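Putative glycosyltransferase (GalT1) (Streptococcus parasanguinis FW213, PDB 5HEA) is a putative glycosyltransferase, represented here by its C-terminal part with a GT-A-type family 2 domain, which probably transfers a sugar from a nucleotide-activated donor. Local coordinates at residues G113-V118 with L200-I205; C142-I147 with Q204-N209; D229-M234 with K264-D269. All coordinates share one frame; numbering follows the deposited sequence.

Contact 1 of 3, residues G113-V118 with L200-I205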
# COMPACT_ATOMS: atom_id res chain seq x y z
N GLY A 113 25.88 -20.55 -42.05
CA GLY A 113 25.39 -21.63 -41.21
C GLY A 113 25.50 -21.26 -39.74
O GLY A 113 25.74 -22.12 -38.89
N SER A 114 25.35 -19.98 -39.43
CA SER A 114 25.39 -19.53 -38.05
C SER A 114 24.01 -19.58 -37.42
O SER A 114 23.02 -19.70 -38.12
CB SER A 114 25.92 -18.09 -37.97
OG SER A 114 27.29 -18.05 -38.26
N ASP A 115 23.95 -19.45 -36.10
CA ASP A 115 22.67 -19.46 -35.40
C ASP A 115 22.22 -18.04 -35.07
O ASP A 115 21.05 -17.80 -34.79
CB ASP A 115 22.81 -20.26 -34.12
CG ASP A 115 23.26 -21.69 -34.39
OD1 ASP A 115 24.34 -22.07 -33.90
OD2 ASP A 115 22.55 -22.42 -35.11
N ILE A 116 23.19 -17.13 -35.09
CA ILE A 116 22.99 -15.72 -34.77
C ILE A 116 23.90 -14.90 -35.68
O ILE A 116 25.03 -15.31 -35.95
CB ILE A 116 23.36 -15.41 -33.30
CG1 ILE A 116 22.51 -16.28 -32.35
CG2 ILE A 116 23.16 -13.91 -32.98
CD1 ILE A 116 22.90 -16.19 -30.88
N SER A 117 23.40 -13.78 -36.20
CA SER A 117 24.25 -12.79 -36.84
C SER A 117 24.06 -11.46 -36.10
O SER A 117 23.00 -11.19 -35.53
CB SER A 117 23.93 -12.64 -38.33
OG SER A 117 22.65 -12.09 -38.54
N VAL A 118 25.11 -10.65 -36.11
CA VAL A 118 25.15 -9.42 -35.32
C VAL A 118 25.81 -8.37 -36.19
O VAL A 118 26.82 -8.64 -36.84
CB VAL A 118 26.01 -9.60 -34.04
CG1 VAL A 118 26.06 -8.30 -33.21
CG2 VAL A 118 25.50 -10.77 -33.19
N LEU A 200 24.97 -18.21 -25.67
CA LEU A 200 25.39 -19.49 -25.10
C LEU A 200 24.61 -20.68 -25.68
O LEU A 200 25.05 -21.82 -25.59
CB LEU A 200 25.29 -19.47 -23.56
CG LEU A 200 26.24 -18.51 -22.84
CD1 LEU A 200 25.84 -18.37 -21.36
CD2 LEU A 200 27.69 -18.98 -22.97
N LYS A 201 23.46 -20.40 -26.30
CA LYS A 201 22.68 -21.45 -26.96
C LYS A 201 23.22 -21.75 -28.35
O LYS A 201 22.95 -22.81 -28.91
CB LYS A 201 21.21 -21.03 -27.08
CG LYS A 201 20.42 -21.00 -25.77
CD LYS A 201 19.99 -22.40 -25.36
CE LYS A 201 18.71 -22.35 -24.53
NZ LYS A 201 17.47 -22.16 -25.34
N ALA A 202 23.99 -20.82 -28.91
CA ALA A 202 24.43 -20.93 -30.31
C ALA A 202 25.68 -21.79 -30.48
O ALA A 202 26.40 -22.05 -29.51
CB ALA A 202 24.64 -19.55 -30.92
N SER A 203 25.94 -22.23 -31.71
CA SER A 203 27.17 -22.96 -32.05
C SER A 203 28.18 -22.03 -32.71
O SER A 203 29.38 -22.14 -32.48
CB SER A 203 26.87 -24.12 -33.01
OG SER A 203 26.17 -25.17 -32.36
N GLN A 204 27.67 -21.10 -33.52
CA GLN A 204 28.51 -20.15 -34.23
C GLN A 204 27.77 -18.83 -34.42
O GLN A 204 26.56 -18.81 -34.66
CB GLN A 204 28.92 -20.69 -35.60
CG GLN A 204 29.73 -19.70 -36.44
CD GLN A 204 30.17 -20.30 -37.77
OE1 GLN A 204 31.18 -21.00 -37.84
NE2 GLN A 204 29.41 -20.02 -38.82
N ILE A 205 28.50 -17.74 -34.30
CA ILE A 205 27.94 -16.42 -34.45
C ILE A 205 28.70 -15.68 -35.55
O ILE A 205 29.92 -15.76 -35.61
CB ILE A 205 28.03 -15.66 -33.13
CG1 ILE A 205 27.28 -16.46 -32.04
CG2 ILE A 205 27.54 -14.23 -33.29
CD1 ILE A 205 27.33 -15.84 -30.65

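Contact 2 of 3, residues C142-I147 with Q204-N209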
# COMPACT_ATOMS: atom_id res chain seq x y z
N CYS A 142 33.82 -8.96 -41.65
CA CYS A 142 32.85 -9.96 -41.26
C CYS A 142 33.69 -11.13 -40.76
O CYS A 142 34.81 -11.31 -41.23
CB CYS A 142 32.01 -10.37 -42.48
SG CYS A 142 30.74 -11.60 -42.12
N LYS A 143 33.17 -11.89 -39.81
CA LYS A 143 33.91 -13.03 -39.25
C LYS A 143 32.95 -13.99 -38.58
O LYS A 143 31.94 -13.57 -38.00
CB LYS A 143 34.94 -12.54 -38.22
CG LYS A 143 35.99 -13.58 -37.85
CD LYS A 143 36.97 -13.02 -36.84
CE LYS A 143 38.07 -14.04 -36.52
NZ LYS A 143 37.54 -15.29 -35.89
N ASN A 144 33.25 -15.28 -38.67
CA ASN A 144 32.53 -16.31 -37.93
C ASN A 144 33.26 -16.57 -36.62
O ASN A 144 34.48 -16.63 -36.61
CB ASN A 144 32.47 -17.62 -38.74
CG ASN A 144 31.53 -17.53 -39.92
OD1 ASN A 144 30.64 -16.69 -39.94
ND2 ASN A 144 31.73 -18.39 -40.91
N TYR A 145 32.51 -16.69 -35.53
CA TYR A 145 33.12 -16.92 -34.22
C TYR A 145 32.57 -18.17 -33.56
O TYR A 145 31.38 -18.47 -33.67
CB TYR A 145 32.85 -15.75 -33.26
CG TYR A 145 33.47 -14.44 -33.66
CD1 TYR A 145 34.74 -14.08 -33.19
CD2 TYR A 145 32.80 -13.55 -34.48
CE1 TYR A 145 35.31 -12.87 -33.55
CE2 TYR A 145 33.36 -12.34 -34.84
CZ TYR A 145 34.61 -12.00 -34.37
OH TYR A 145 35.18 -10.80 -34.73
N THR A 146 33.43 -18.88 -32.83
CA THR A 146 32.95 -19.86 -31.87
C THR A 146 32.42 -19.07 -30.70
O THR A 146 32.72 -17.88 -30.55
CB THR A 146 34.09 -20.76 -31.34
OG1 THR A 146 34.99 -19.95 -30.57
CG2 THR A 146 34.86 -21.42 -32.49
N ILE A 147 31.65 -19.72 -29.83
CA ILE A 147 31.11 -19.00 -28.68
C ILE A 147 32.24 -18.53 -27.76
O ILE A 147 32.21 -17.41 -27.27
CB ILE A 147 30.08 -19.83 -27.90
CG1 ILE A 147 29.02 -20.38 -28.86
CG2 ILE A 147 29.43 -18.98 -26.79
CD1 ILE A 147 28.48 -19.35 -29.85
N GLN A 204 27.67 -21.10 -33.52
CA GLN A 204 28.51 -20.15 -34.23
C GLN A 204 27.77 -18.83 -34.42
O GLN A 204 26.56 -18.81 -34.66
CB GLN A 204 28.92 -20.69 -35.60
CG GLN A 204 29.73 -19.70 -36.44
CD GLN A 204 30.17 -20.30 -37.77
OE1 GLN A 204 31.18 -21.00 -37.84
NE2 GLN A 204 29.41 -20.02 -38.82
N ILE A 205 28.50 -17.74 -34.30
CA ILE A 205 27.94 -16.42 -34.45
C ILE A 205 28.70 -15.68 -35.55
O ILE A 205 29.92 -15.76 -35.61
CB ILE A 205 28.03 -15.66 -33.13
CG1 ILE A 205 27.28 -16.46 -32.04
CG2 ILE A 205 27.54 -14.23 -33.29
CD1 ILE A 205 27.33 -15.84 -30.65
N THR A 206 27.98 -14.98 -36.42
CA THR A 206 28.62 -14.18 -37.47
C THR A 206 28.47 -12.69 -37.16
O THR A 206 27.36 -12.20 -36.94
CB THR A 206 28.03 -14.48 -38.85
OG1 THR A 206 28.23 -15.87 -39.17
CG2 THR A 206 28.71 -13.62 -39.92
N PHE A 207 29.59 -11.98 -37.14
CA PHE A 207 29.57 -10.54 -36.91
C PHE A 207 29.86 -9.79 -38.20
O PHE A 207 30.82 -10.12 -38.91
CB PHE A 207 30.61 -10.15 -35.85
CG PHE A 207 30.65 -8.67 -35.55
CD1 PHE A 207 29.60 -8.06 -34.88
CD2 PHE A 207 31.73 -7.89 -35.94
CE1 PHE A 207 29.63 -6.71 -34.61
CE2 PHE A 207 31.76 -6.53 -35.68
CZ PHE A 207 30.71 -5.94 -35.01
N ILE A 208 29.04 -8.79 -38.52
CA ILE A 208 29.37 -7.87 -39.61
C ILE A 208 29.61 -6.46 -39.07
O ILE A 208 28.71 -5.87 -38.46
CB ILE A 208 28.30 -7.85 -40.75
CG1 ILE A 208 26.89 -7.91 -40.19
CG2 ILE A 208 28.49 -9.03 -41.69
CD1 ILE A 208 25.81 -7.89 -41.24
N ASN A 209 30.82 -5.95 -39.28
CA ASN A 209 31.18 -4.64 -38.77
C ASN A 209 30.70 -3.51 -39.66
O ASN A 209 31.50 -2.80 -40.27
CB ASN A 209 32.69 -4.50 -38.53
CG ASN A 209 33.02 -3.37 -37.58
OD1 ASN A 209 32.29 -3.14 -36.61
ND2 ASN A 209 34.10 -2.63 -37.85

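Contact 3 of 3, residues D229-M234 with K264-D269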
# COMPACT_ATOMS: atom_id res chain seq x y z
N ASP A 229 20.21 4.80 -14.23
CA ASP A 229 20.69 3.42 -14.30
C ASP A 229 20.18 2.61 -13.11
O ASP A 229 19.99 3.14 -12.01
CB ASP A 229 22.23 3.39 -14.34
CG ASP A 229 22.78 2.11 -14.96
OD1 ASP A 229 22.10 1.06 -14.92
OD2 ASP A 229 23.91 2.16 -15.49
N ASP A 230 19.93 1.33 -13.36
CA ASP A 230 19.57 0.37 -12.31
C ASP A 230 20.88 -0.20 -11.76
O ASP A 230 21.40 -1.19 -12.28
CB ASP A 230 18.71 -0.74 -12.92
CG ASP A 230 18.19 -1.74 -11.88
OD1 ASP A 230 18.68 -1.76 -10.74
OD2 ASP A 230 17.28 -2.53 -12.23
N ILE A 231 21.40 0.43 -10.72
CA ILE A 231 22.71 0.05 -10.19
C ILE A 231 22.71 -1.39 -9.69
O ILE A 231 23.64 -2.14 -9.96
CB ILE A 231 23.17 0.99 -9.04
CG1 ILE A 231 23.05 2.45 -9.44
CG2 ILE A 231 24.60 0.67 -8.67
CD1 ILE A 231 21.70 3.07 -9.14
N SER A 232 21.66 -1.76 -8.97
CA SER A 232 21.57 -3.09 -8.41
C SER A 232 21.64 -4.20 -9.46
O SER A 232 22.38 -5.17 -9.29
CB SER A 232 20.29 -3.25 -7.60
OG SER A 232 20.35 -4.47 -6.91
N SER A 233 20.86 -4.06 -10.53
CA SER A 233 20.90 -5.01 -11.65
C SER A 233 22.26 -5.08 -12.35
O SER A 233 22.71 -6.16 -12.74
CB SER A 233 19.84 -4.64 -12.67
OG SER A 233 18.58 -5.05 -12.20
N MET A 234 22.88 -3.92 -12.53
CA MET A 234 24.21 -3.86 -13.13
C MET A 234 25.17 -4.84 -12.43
O MET A 234 25.95 -5.56 -13.08
CB MET A 234 24.75 -2.42 -13.04
CG MET A 234 26.09 -2.20 -13.73
SD MET A 234 26.73 -0.52 -13.54
CE MET A 234 26.89 -0.38 -11.75
N LYS A 264 33.18 -0.46 -8.95
CA LYS A 264 33.71 0.88 -8.74
C LYS A 264 32.63 1.93 -8.98
O LYS A 264 32.45 2.85 -8.18
CB LYS A 264 34.89 1.16 -9.68
CG LYS A 264 36.25 0.83 -9.09
CD LYS A 264 37.40 1.03 -10.09
CE LYS A 264 37.58 -0.20 -11.00
NZ LYS A 264 37.82 -1.46 -10.22
N LYS A 265 31.91 1.77 -10.08
CA LYS A 265 30.84 2.69 -10.43
C LYS A 265 29.70 2.63 -9.40
O LYS A 265 29.19 3.66 -8.96
CB LYS A 265 30.31 2.38 -11.83
CG LYS A 265 29.28 3.37 -12.35
CD LYS A 265 29.03 3.19 -13.84
CE LYS A 265 28.13 4.29 -14.39
NZ LYS A 265 26.78 4.33 -13.73
N CYS A 266 29.31 1.41 -9.03
CA CYS A 266 28.25 1.18 -8.05
C CYS A 266 28.60 1.77 -6.69
O CYS A 266 27.78 2.40 -6.04
CB CYS A 266 27.98 -0.32 -7.91
SG CYS A 266 27.03 -0.79 -6.43
N CYS A 267 29.84 1.53 -6.26
CA CYS A 267 30.32 1.97 -4.95
C CYS A 267 30.10 3.48 -4.77
O CYS A 267 29.60 3.93 -3.73
CB CYS A 267 31.80 1.61 -4.81
SG CYS A 267 32.58 2.12 -3.24
N GLU A 268 30.45 4.24 -5.80
CA GLU A 268 30.31 5.69 -5.79
C GLU A 268 28.88 6.16 -6.04
O GLU A 268 28.33 6.97 -5.29
CB GLU A 268 31.24 6.33 -6.83
CG GLU A 268 30.92 7.79 -7.07
CD GLU A 268 32.06 8.55 -7.72
OE1 GLU A 268 32.87 7.94 -8.46
OE2 GLU A 268 32.14 9.78 -7.49
N ASP A 269 28.25 5.64 -7.10
CA ASP A 269 26.92 6.12 -7.48
C ASP A 269 25.79 5.68 -6.57
O ASP A 269 24.80 6.41 -6.42
CB ASP A 269 26.60 5.76 -8.93
CG ASP A 269 27.43 6.56 -9.91
OD1 ASP A 269 27.94 7.63 -9.51
OD2 ASP A 269 27.58 6.11 -11.06

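Contact 1 of 3, residues G113-V118 with L200-I205
The two flat groups that tie Ser114 and Asp115 to Ser203 and Gln204 are an amide and a carboxylate; the amide is met in its plane, the carboxylate on its anti side and 23° out of plane. The Gln204 amide has the Ser114 hydroxyl as its in-plane partner: Gln204 NE2 donates to Ser114 OG at 2.9 Å, with a nearly straight angle of 167°. Gln204 CG, anti to the backbone N (chi1 176°), starts an extended chain whose NE2 reaches that hydroxyl. On the Asp115 carboxylate, OD1 accepts from the backbone N of Ser203 at 2.7 Å. Gln204 N adds a weak bond to the same oxygen, while OD2 forms a salt bridge with Lys174. Between these groups, Asp115 N donates to Gln204 O at 3.0 Å. Next to the polar groups, Ala202 CB sits against Asp115 CB and lies 3.8 Å from Ile116 CD1, and Val118 CG2 reaches Ile205 CG2 at 4.0 Å. Here strands 116-125 and 204-217 begin to run parallel within the mixed sheet of the GT-A-type domain. Ser114 OG also bonds to Thr206 OG1, and Lys174 would be expected to stabilise the negative charge on Asp115, whose other oxygen fastens the turn between helix 195-201 and the strand.

Contact 2 of 3, residues C142-I147 with Q204-N209
Cys142 opens the pairing with its sulfur against Ile208: Cys142 SG lies 3.4 Å from Ile208 CG2 and also touches the methyl of Thr206. Lys143 then forms an antiparallel hydrogen-bonded pair with Phe207, Lys143 N giving to Phe207 O at 3.1 Å and Phe207 N returning a bond to Lys143 O.

Asn144 brings the side-chain polarity. Asn144 OD1 accepts from Thr206 OG1 at 2.7 Å, the hydroxyl tilted 29° from the carbonyl plane, and the two side chains lie side by side, pointing the same way. The Asn144 amide is also stacked on that of Gln204, the planes 18° apart and Asn144 CG 3.5 Å from Gln204 NE2. Asn144 ND2 is satisfied by Asn112, and Thr206 OG1 is held chiefly by Ser114.

Tyr145 pairs with Ile205 through two backbone bonds, the shorter from Tyr145 N to Ile205 O at 2.8 Å. Its ring has Lys143 CG over one face, offset toward the rim, and Ile205 O at its edge; Tyr145 CE2 meets Phe207 CB at 3.7 Å. Thr146 takes the N-cap position of the helix that follows, its hydroxyl accepting from Glu149 N. Ile147, in that helix, turns its CD1 back to 3.8 Å from Ile205 CD1, the two side chains crossing at about a right angle.

Strand 204-217 thus runs between antiparallel strand 142-146 and parallel strand 116-125. Trp150 of helix 147-150 lies against Ile205 and Phe207 and meets the Tyr145 ring edge-to-face, while helix 101-110 packs on Ile208 through His104 and Ala108.

Contact 3 of 3, residues D229-M234 with K264-D269
Both Ile231 and Met234 send the branch that leads to Cys266 out anti to the backbone N. In Ile231 this is the methyl CG2, while CG1 lies beside the backbone N (chi1 -50°), and CG2 is the atom that touches, 3.6 Å from Cys266 CB and equally close to its sulfur. In Met234 it is CG, from which the chain continues extended to SD and then bends at chi3 (60°), the turn that places Met234 CE at 4.0 Å from Cys266 CB. The two side chains, about one helical turn apart, therefore both bear on the CB of a single cysteine. Cys266 SG forms a disulfide with Cys282.

The contact joins the first turn of helix 231-247 to the later part of helix 253-272, within the C-terminal helical part of the chain. The disulfide continues the connection to helix 276-291, and Leu278 of that helix touches both Ile231 and Cys266, so three helices meet here. A second disulfide, from the adjacent Cys267 to Cys283, links the same two helices again.

The start of helix 231-247 is capped by Asp230. Asp230 OD1 accepts from Ser233 N at 3.2 Å in an almost straight bond, the donor standing well above the carboxylate plane, and the backbone bond from Met234 N to Asp230 O closes the first turn. At the exposed margin, Lys265 extends to a bend at its end; Lys265 NZ makes a weak, 3.3 Å salt bridge with Asp269 OD2. Asp229 OD2 lies farther off, 4.0 Å from Lys265 NZ and beyond a salt bridge, where some attraction is possible, though Asp229 is poorly ordered. Its OD1 forms a salt bridge with Arg189.

Contacts 1 and 2 are neighbours in one mixed sheet, their centres about 8 Å apart. They share Gln204 and Ile205 and use strand 204-217, which has strand 116-125 on one side and strand 142-146 on the other; along the chain, both close on this same strand. Contact 3 follows in series, after the unmodelled residues 219-228, and lies about 31 Å, centre to centre, from each of the other two, without touching them. It belongs to the helices that follow the sheet. Sequence-distant segments thus bring three strands of the sheet side by side, whereas the C-terminal helices are held together by their own packing and disulfides, farther along the chain.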